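Local coordinates for putative branched-chain amino acid ABC transporter (Chromobacterium violaceum, PDB 4PYR), which is a putative LppC-family lipoprotein with a periplasmic-binding-protein-like architecture that binds glutathione and may regulate an enzyme, at residues Ala20-Gly25 against Glu248-Leu253; Arg218-Pro223 against Leu294-Met299. All blocks are in the same frame, centred on the assembly; numbering follows the deposited sequence.

Interaction 1 of 2, residues Ala20-Gly25 against Glu248-Leu253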
ATOM      1  N   ALA A  20     -10.958  -0.263  12.478  1.00 19.52           N
ATOM      2  CA  ALA A  20     -12.315  -0.751  12.271  1.00 19.95           C
ATOM      3  C   ALA A  20     -12.556  -1.082  10.796  1.00 18.87           C
ATOM      4  O   ALA A  20     -13.189  -2.084  10.491  1.00 18.98           O
ATOM      5  CB  ALA A  20     -13.317   0.268  12.757  1.00 22.76           C
ATOM      6  N   VAL A  21     -12.029  -0.271   9.875  1.00 17.32           N
ATOM      7  CA  VAL A  21     -12.152  -0.547   8.442  1.00 17.16           C
ATOM      8  C   VAL A  21     -11.371  -1.789   8.022  1.00 16.40           C
ATOM      9  O   VAL A  21     -11.903  -2.647   7.308  1.00 17.56           O
ATOM     10  CB  VAL A  21     -11.809   0.732   7.604  1.00 20.35           C
ATOM     11  CG1 VAL A  21     -11.962   0.432   6.133  1.00 22.36           C
ATOM     12  CG2 VAL A  21     -12.729   1.921   7.990  1.00 21.62           C
ATOM     13  N   VAL A  22     -10.152  -1.902   8.530  1.00 17.30           N
ATOM     14  CA  VAL A  22      -9.391  -3.112   8.292  1.00 16.06           C
ATOM     15  C   VAL A  22     -10.155  -4.334   8.796  1.00 15.88           C
ATOM     16  O   VAL A  22     -10.266  -5.349   8.062  1.00 15.42           O
ATOM     17  CB  VAL A  22      -8.033  -3.023   8.955  1.00 15.19           C
ATOM     18  CG1 VAL A  22      -7.291  -4.346   8.859  1.00 15.52           C
ATOM     19  CG2 VAL A  22      -7.157  -1.912   8.351  1.00 16.59           C
ATOM     20  N   ARG A  23     -10.672  -4.258  10.017  1.00 15.37           N
ATOM     21  CA  ARG A  23     -11.461  -5.361  10.568  1.00 15.86           C
ATOM     22  C   ARG A  23     -12.619  -5.739   9.652  1.00 16.71           C
ATOM     23  O   ARG A  23     -12.922  -6.925   9.476  1.00 17.08           O
ATOM     24  CB  ARG A  23     -12.015  -5.029  11.964  1.00 19.70           C
ATOM     25  CG  ARG A  23     -11.043  -5.178  13.094  1.00 21.44           C
ATOM     26  CD  ARG A  23     -11.736  -5.155  14.432  1.00 24.95           C
ATOM     27  NE  ARG A  23     -10.807  -4.985  15.514  1.00 25.65           N
ATOM     28  CZ  ARG A  23     -10.116  -5.991  16.055  1.00 24.26           C
ATOM     29  NH1 ARG A  23     -10.284  -7.240  15.614  1.00 22.67           N
ATOM     30  NH2 ARG A  23      -9.287  -5.756  17.040  1.00 28.34           N
ATOM     31  N   SER A  24     -13.277  -4.740   9.075  0.50 15.69           N
ATOM     32  CA  SER A  24     -14.460  -5.011   8.263  0.50 16.04           C
ATOM     33  C   SER A  24     -14.047  -5.765   6.993  0.50 16.81           C
ATOM     34  O   SER A  24     -14.810  -6.566   6.470  0.50 18.69           O
ATOM     35  CB  SER A  24     -15.234  -3.717   7.942  0.50 17.16           C
ATOM     36  OG  SER A  24     -14.562  -2.877   7.008  0.50 14.78           O
ATOM     37  N   GLY A  25     -12.833  -5.530   6.505  1.00 15.60           N
ATOM     38  CA  GLY A  25     -12.330  -6.255   5.358  1.00 15.76           C
ATOM     39  C   GLY A  25     -11.963  -7.689   5.715  1.00 15.53           C
ATOM     40  O   GLY A  25     -12.248  -8.610   4.948  1.00 15.61           O
ATOM     41  N   GLU A 248     -11.102   2.901   1.729  1.00 25.41           N
ATOM     42  CA  GLU A 248     -11.388   1.673   1.017  1.00 24.09           C
ATOM     43  C   GLU A 248     -10.107   0.869   0.771  1.00 23.27           C
ATOM     44  O   GLU A 248     -10.169  -0.354   0.747  1.00 20.87           O
ATOM     45  CB  GLU A 248     -12.092   1.967  -0.291  1.00 21.09           C
ATOM     46  CG  GLU A 248     -12.523   0.694  -0.972  1.00 22.27           C
ATOM     47  CD  GLU A 248     -13.689   0.850  -1.924  1.00 23.62           C
ATOM     48  OE1 GLU A 248     -14.085   1.990  -2.227  1.00 25.59           O
ATOM     49  OE2 GLU A 248     -14.215  -0.201  -2.355  1.00 27.54           O
ATOM     50  N   ARG A 249      -8.956   1.536   0.618  1.00 22.66           N
ATOM     51  CA  ARG A 249      -7.696   0.798   0.527  1.00 20.54           C
ATOM     52  C   ARG A 249      -7.507  -0.020   1.800  1.00 20.64           C
ATOM     53  O   ARG A 249      -6.935  -1.096   1.714  1.00 19.23           O
ATOM     54  CB  ARG A 249      -6.458   1.678   0.233  1.00 22.88           C
ATOM     55  CG  ARG A 249      -6.391   2.161  -1.226  1.00 22.65           C
ATOM     56  CD  ARG A 249      -5.128   2.928  -1.614  1.00 23.87           C
ATOM     57  NE  ARG A 249      -5.427   3.546  -2.884  1.00 26.35           N
ATOM     58  CZ  ARG A 249      -5.881   4.792  -3.006  1.00 24.80           C
ATOM     59  NH1 ARG A 249      -5.970   5.591  -1.941  1.00 30.50           N
ATOM     60  NH2 ARG A 249      -6.198   5.254  -4.203  1.00 26.00           N
ATOM     61  N   LEU A 250      -7.959   0.492   2.947  1.00 19.08           N
ATOM     62  CA  LEU A 250      -7.794  -0.239   4.217  1.00 18.81           C
ATOM     63  C   LEU A 250      -8.728  -1.426   4.301  1.00 19.25           C
ATOM     64  O   LEU A 250      -8.397  -2.443   4.875  1.00 17.44           O
ATOM     65  CB  LEU A 250      -7.994   0.646   5.442  1.00 21.40           C
ATOM     66  CG  LEU A 250      -7.037   1.826   5.574  1.00 23.80           C
ATOM     67  CD1 LEU A 250      -7.517   2.789   6.644  1.00 23.96           C
ATOM     68  CD2 LEU A 250      -5.629   1.307   5.883  1.00 27.49           C
ATOM     69  N   TYR A 251      -9.915  -1.321   3.720  1.00 18.67           N
ATOM     70  CA  TYR A 251     -10.838  -2.457   3.625  1.00 17.22           C
ATOM     71  C   TYR A 251     -10.213  -3.577   2.787  1.00 16.56           C
ATOM     72  O   TYR A 251     -10.210  -4.768   3.205  1.00 16.40           O
ATOM     73  CB  TYR A 251     -12.146  -1.961   2.986  1.00 18.97           C
ATOM     74  CG  TYR A 251     -13.204  -3.014   2.740  1.00 16.50           C
ATOM     75  CD1 TYR A 251     -14.086  -3.412   3.758  1.00 17.25           C
ATOM     76  CD2 TYR A 251     -13.357  -3.599   1.484  1.00 16.80           C
ATOM     77  CE1 TYR A 251     -15.098  -4.348   3.518  1.00 17.88           C
ATOM     78  CE2 TYR A 251     -14.344  -4.563   1.231  1.00 17.80           C
ATOM     79  CZ  TYR A 251     -15.223  -4.926   2.233  1.00 17.91           C
ATOM     80  OH  TYR A 251     -16.218  -5.854   2.001  1.00 18.29           O
ATOM     81  N   ALA A 252      -9.632  -3.200   1.655  1.00 15.73           N
ATOM     82  CA  ALA A 252      -8.993  -4.148   0.763  1.00 16.04           C
ATOM     83  C   ALA A 252      -7.781  -4.734   1.467  1.00 15.18           C
ATOM     84  O   ALA A 252      -7.492  -5.912   1.292  1.00 15.30           O
ATOM     85  CB  ALA A 252      -8.606  -3.498  -0.559  1.00 16.95           C
ATOM     86  N   LEU A 253      -7.087  -3.927   2.254  1.00 16.60           N
ATOM     87  CA  LEU A 253      -5.934  -4.421   3.019  1.00 16.08           C
ATOM     88  C   LEU A 253      -6.400  -5.521   3.951  1.00 15.71           C
ATOM     89  O   LEU A 253      -5.700  -6.541   4.124  1.00 16.57           O
ATOM     90  CB  LEU A 253      -5.292  -3.245   3.791  1.00 17.54           C
ATOM     91  CG  LEU A 253      -4.069  -3.618   4.628  1.00 19.82           C
ATOM     92  CD1 LEU A 253      -2.928  -4.018   3.736  1.00 20.76           C
ATOM     93  CD2 LEU A 253      -3.699  -2.427   5.511  1.00 19.74           C
TER
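The aromatic ring of Y251 lies over the backbone of G25, with one face turned to G25 CA, 4.1 Å from the ring centroid in a CH-pi contact. The same G25 CA comes 3.4 Å from Y251 O and forms a C-H...O contact. Glycine suits this place because a CB here would project into Y251 O. With no side chain between them, the axes of segments 20-25 and 248-253 approach to 6.8 Å and cross at -44°.

One turn earlier, V21 puts CG1 anti to its backbone N (chi1 -179°), and this methyl reaches Y251 N at 3.6 Å and also touches the CB atoms of L250 and Y251. V22 extends the apolar seam through CG2, 4.0 Å from L250 CB. These short beta-branched residues fit where the helices run close. S24 OG, in one of two conformers and so less certain, lies at the ring edge close to Y251 CD1, and the same OG donates a 2.7 Å hydrogen bond to V21 O, which also accepts from G25 N.

The phenol oxygen of Y251 lies beyond the seam, hydrogen-bonded to P237 O. Helix 16-33 also faces its parallel sheet, where R23 bonds to V6 O of strand 2-8 and V41 O of strand 36-42. Helix 245-265 has helix 223-226 against R249 and A252, and L253 touches the bound glutathione.

Interaction 2 of 2, residues Arg218-Pro223 against Leu294-Met299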
ATOM      1  N   ARG A 218      -1.899   8.388 -16.396  1.00 17.66           N
ATOM      2  CA  ARG A 218      -1.691   6.955 -16.212  1.00 17.70           C
ATOM      3  C   ARG A 218      -1.217   6.772 -14.763  1.00 17.33           C
ATOM      4  O   ARG A 218      -0.384   7.512 -14.257  1.00 17.07           O
ATOM      5  CB  ARG A 218      -0.635   6.427 -17.182  1.00 18.88           C
ATOM      6  CG  ARG A 218      -0.999   6.581 -18.655  1.00 22.49           C
ATOM      7  CD  ARG A 218      -0.062   5.807 -19.584  1.00 27.31           C
ATOM      8  NE  ARG A 218      -0.581   5.683 -20.942  1.00 30.61           N
ATOM      9  CZ  ARG A 218      -1.473   4.775 -21.328  1.00 34.57           C
ATOM     10  NH1 ARG A 218      -1.968   3.895 -20.465  1.00 33.48           N
ATOM     11  NH2 ARG A 218      -1.906   4.761 -22.581  1.00 39.83           N
ATOM     12  N   PHE A 219      -1.807   5.834 -14.050  1.00 18.29           N
ATOM     13  CA  PHE A 219      -1.415   5.647 -12.659  1.00 17.60           C
ATOM     14  C   PHE A 219      -1.489   4.166 -12.291  1.00 19.55           C
ATOM     15  O   PHE A 219      -1.960   3.348 -13.060  1.00 21.99           O
ATOM     16  CB  PHE A 219      -2.308   6.513 -11.764  1.00 19.52           C
ATOM     17  CG  PHE A 219      -3.720   6.015 -11.630  1.00 20.05           C
ATOM     18  CD1 PHE A 219      -4.618   6.148 -12.665  1.00 21.65           C
ATOM     19  CD2 PHE A 219      -4.153   5.415 -10.451  1.00 21.98           C
ATOM     20  CE1 PHE A 219      -5.906   5.666 -12.555  1.00 22.44           C
ATOM     21  CE2 PHE A 219      -5.466   4.983 -10.313  1.00 23.60           C
ATOM     22  CZ  PHE A 219      -6.332   5.076 -11.370  1.00 23.49           C
ATOM     23  N   ILE A 220      -0.910   3.846 -11.138  1.00 17.22           N
ATOM     24  CA  ILE A 220      -0.981   2.495 -10.596  1.00 18.97           C
ATOM     25  C   ILE A 220      -1.758   2.526  -9.308  1.00 18.63           C
ATOM     26  O   ILE A 220      -1.694   3.487  -8.536  1.00 19.53           O
ATOM     27  CB  ILE A 220       0.433   1.860 -10.407  1.00 20.62           C
ATOM     28  CG1 ILE A 220       1.330   2.732  -9.544  1.00 21.16           C
ATOM     29  CG2 ILE A 220       1.102   1.654 -11.773  1.00 20.16           C
ATOM     30  CD1 ILE A 220       2.656   2.069  -9.219  1.00 23.47           C
ATOM     31  N   ASP A 221      -2.541   1.478  -9.093  1.00 22.74           N
ATOM     32  CA  ASP A 221      -3.322   1.345  -7.887  1.00 22.22           C
ATOM     33  C   ASP A 221      -3.767  -0.113  -7.756  1.00 20.01           C
ATOM     34  O   ASP A 221      -3.463  -0.933  -8.606  1.00 20.79           O
ATOM     35  CB  ASP A 221      -4.558   2.291  -7.928  1.00 21.76           C
ATOM     36  CG  ASP A 221      -5.034   2.743  -6.550  1.00 22.01           C
ATOM     37  OD1 ASP A 221      -4.682   2.163  -5.527  1.00 19.90           O
ATOM     38  OD2 ASP A 221      -5.800   3.752  -6.493  1.00 22.86           O
HETATM   39  N   MSE A 222      -4.495  -0.402  -6.708  1.00 18.29           N
HETATM   40  CA  MSE A 222      -4.995  -1.717  -6.428  1.00 18.27           C
HETATM   41  C   MSE A 222      -5.894  -2.313  -7.476  1.00 19.36           C
HETATM   42  O   MSE A 222      -6.752  -1.634  -8.020  1.00 19.42           O
HETATM   43  CB  MSE A 222      -5.855  -1.670  -5.185  1.00 19.55           C
HETATM   44  CG  MSE A 222      -5.078  -1.202  -3.978  1.00 21.94           C
HETATM   45 SE   MSE A 222      -6.261  -1.498  -2.448  1.00 25.16          SE
HETATM   46  CE  MSE A 222      -4.809  -1.101  -1.152  1.00 21.97           C
ATOM     47  N   PRO A 223      -5.760  -3.623  -7.740  1.00 19.34           N
ATOM     48  CA  PRO A 223      -6.792  -4.366  -8.507  1.00 19.22           C
ATOM     49  C   PRO A 223      -8.200  -4.107  -7.993  1.00 18.85           C
ATOM     50  O   PRO A 223      -9.163  -4.041  -8.801  1.00 20.42           O
ATOM     51  CB  PRO A 223      -6.396  -5.836  -8.284  1.00 19.93           C
ATOM     52  CG  PRO A 223      -4.936  -5.748  -8.113  1.00 19.18           C
ATOM     53  CD  PRO A 223      -4.666  -4.506  -7.297  1.00 18.44           C
ATOM     54  N   LEU A 294       1.472  -3.738  -8.693  1.00 19.60           N
ATOM     55  CA  LEU A 294       0.192  -3.117  -9.002  1.00 18.06           C
ATOM     56  C   LEU A 294      -0.030  -3.000 -10.510  1.00 19.04           C
ATOM     57  O   LEU A 294       0.904  -2.692 -11.256  1.00 21.29           O
ATOM     58  CB  LEU A 294       0.112  -1.698  -8.445  1.00 20.57           C
ATOM     59  CG  LEU A 294       0.249  -1.550  -6.933  1.00 22.08           C
ATOM     60  CD1 LEU A 294       0.143  -0.069  -6.600  1.00 22.85           C
ATOM     61  CD2 LEU A 294      -0.795  -2.339  -6.185  1.00 20.53           C
ATOM     62  N   PRO A 295      -1.291  -3.143 -10.935  1.00 19.42           N
ATOM     63  CA  PRO A 295      -1.695  -2.882 -12.305  1.00 19.52           C
ATOM     64  C   PRO A 295      -1.767  -1.347 -12.588  1.00 19.58           C
ATOM     65  O   PRO A 295      -1.851  -0.506 -11.665  1.00 19.81           O
ATOM     66  CB  PRO A 295      -3.088  -3.501 -12.366  1.00 20.01           C
ATOM     67  CG  PRO A 295      -3.613  -3.317 -10.982  1.00 19.99           C
ATOM     68  CD  PRO A 295      -2.430  -3.485 -10.079  1.00 19.30           C
ATOM     69  N   ALA A 296      -1.703  -1.018 -13.867  1.00 22.02           N
ATOM     70  CA  ALA A 296      -1.837   0.352 -14.318  1.00 21.01           C
ATOM     71  C   ALA A 296      -3.245   0.611 -14.756  1.00 21.00           C
ATOM     72  O   ALA A 296      -3.961  -0.266 -15.174  1.00 24.96           O
ATOM     73  CB  ALA A 296      -0.892   0.636 -15.459  1.00 22.65           C
ATOM     74  N   GLY A 297      -3.607   1.875 -14.663  1.00 20.16           N
ATOM     75  CA  GLY A 297      -4.902   2.385 -15.026  1.00 21.20           C
ATOM     76  C   GLY A 297      -4.752   3.745 -15.635  1.00 20.15           C
ATOM     77  O   GLY A 297      -3.655   4.301 -15.676  1.00 21.24           O
ATOM     78  N   VAL A 298      -5.866   4.274 -16.146  1.00 23.43           N
ATOM     79  CA  VAL A 298      -5.897   5.602 -16.708  1.00 23.76           C
ATOM     80  C   VAL A 298      -7.035   6.308 -16.016  1.00 23.54           C
ATOM     81  O   VAL A 298      -8.154   5.786 -15.967  1.00 28.38           O
ATOM     82  CB  VAL A 298      -6.096   5.576 -18.253  1.00 27.12           C
ATOM     83  CG1 VAL A 298      -6.319   6.966 -18.803  1.00 28.33           C
ATOM     84  CG2 VAL A 298      -4.894   4.961 -18.945  1.00 26.36           C
HETATM   85  N   MSE A 299      -6.746   7.481 -15.458  0.50 26.17           N
HETATM   86  CA  MSE A 299      -7.757   8.272 -14.726  0.50 26.22           C
HETATM   87  C   MSE A 299      -8.937   8.602 -15.623  0.50 27.38           C
HETATM   88  O   MSE A 299      -8.751   9.012 -16.769  0.50 28.73           O
HETATM   89  CB  MSE A 299      -7.124   9.571 -14.206  0.50 24.35           C
HETATM   90  CG  MSE A 299      -6.118   9.401 -13.050  0.50 28.80           C
HETATM   91 SE   MSE A 299      -6.876   8.739 -11.336  0.50 26.06          SE
HETATM   92  CE  MSE A 299      -7.845  10.382 -10.829  0.50 38.00           C
TER
HETATM   93  O   HOH W   1      -1.726   3.289 -17.684  1.00 33.12           O
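F219 and M299 meet through their torsions: F219 CG sits between the backbone N and the carbonyl carbon (chi1 72°), while the M299 chain, a selenomethionine, bends at chi2 (-66°) and carries SE over one face of the F219 ring. SE lies 3.7 Å from the ring centroid, displaced toward the rim near CE1, in a Met-aromatic contact. It belongs to one of two M299 conformers, so its detail is less certain. The side chains cross at about a right angle, and V298 C fills the edge of the ring, near its plane.

The backbones beside this ring pair as antiparallel strands. F219 N donates to G297 O at 2.9 Å and G297 N donates to F219 O at 2.7 Å. Lacking a side chain, G297 lets the ring of F219 lie close beside its backbone. F219 N stands above the carbonyl plane of G297 by 37°, and G297 O also accepts from a water, 3.0 Å away, whose oxygen takes a hydrogen bond from R218 NH1. On the other face of the sheet, R218 NH1 lies 3.5 Å from V298 CG2, and I220 packs CB against L294 CB before both meet helix 106-119, I220 on L116 and Q112, L294 on E109.

Toward the end of the pairing, D221 N makes only a weak bond to P295 O, and P295 CD packs 3.7 Å from P223 CD, the two proline side chains crossing at about a right angle. D221 OD1 accepts from M222 N at 2.8 Å just as helix 223-226 begins.

The chemistry thus changes along the strands: at one end the F219/G297 backbone pair, its G297 O shared with water, beside a chalcogen over an aromatic face in the conformer described; at the other, rigid apolar proline rings where the regular pairing gives out.

Both contacts are partly buried, but they join different elements. Interaction 1 is helix on helix beside the five-stranded parallel sheet, and its seam relies on apolar contacts and C-H groups, with no hydrogen bond across it. Interaction 2 pairs neighbouring strands of the mixed sheet through backbone hydrogen bonds, with R218, A296 and V298 at the surface and F219, I220 and D221 buried. About 19 Å separates their centres, yet they touch: R249 NH2 and D221 OD2 form a 2.8 Å salt bridge, and the M222 side chain packs on R249 and A252. The far side of helix 245-265 thus meets the end of 218-223, with the M222 side chain about 8 Å from the bound glutathione.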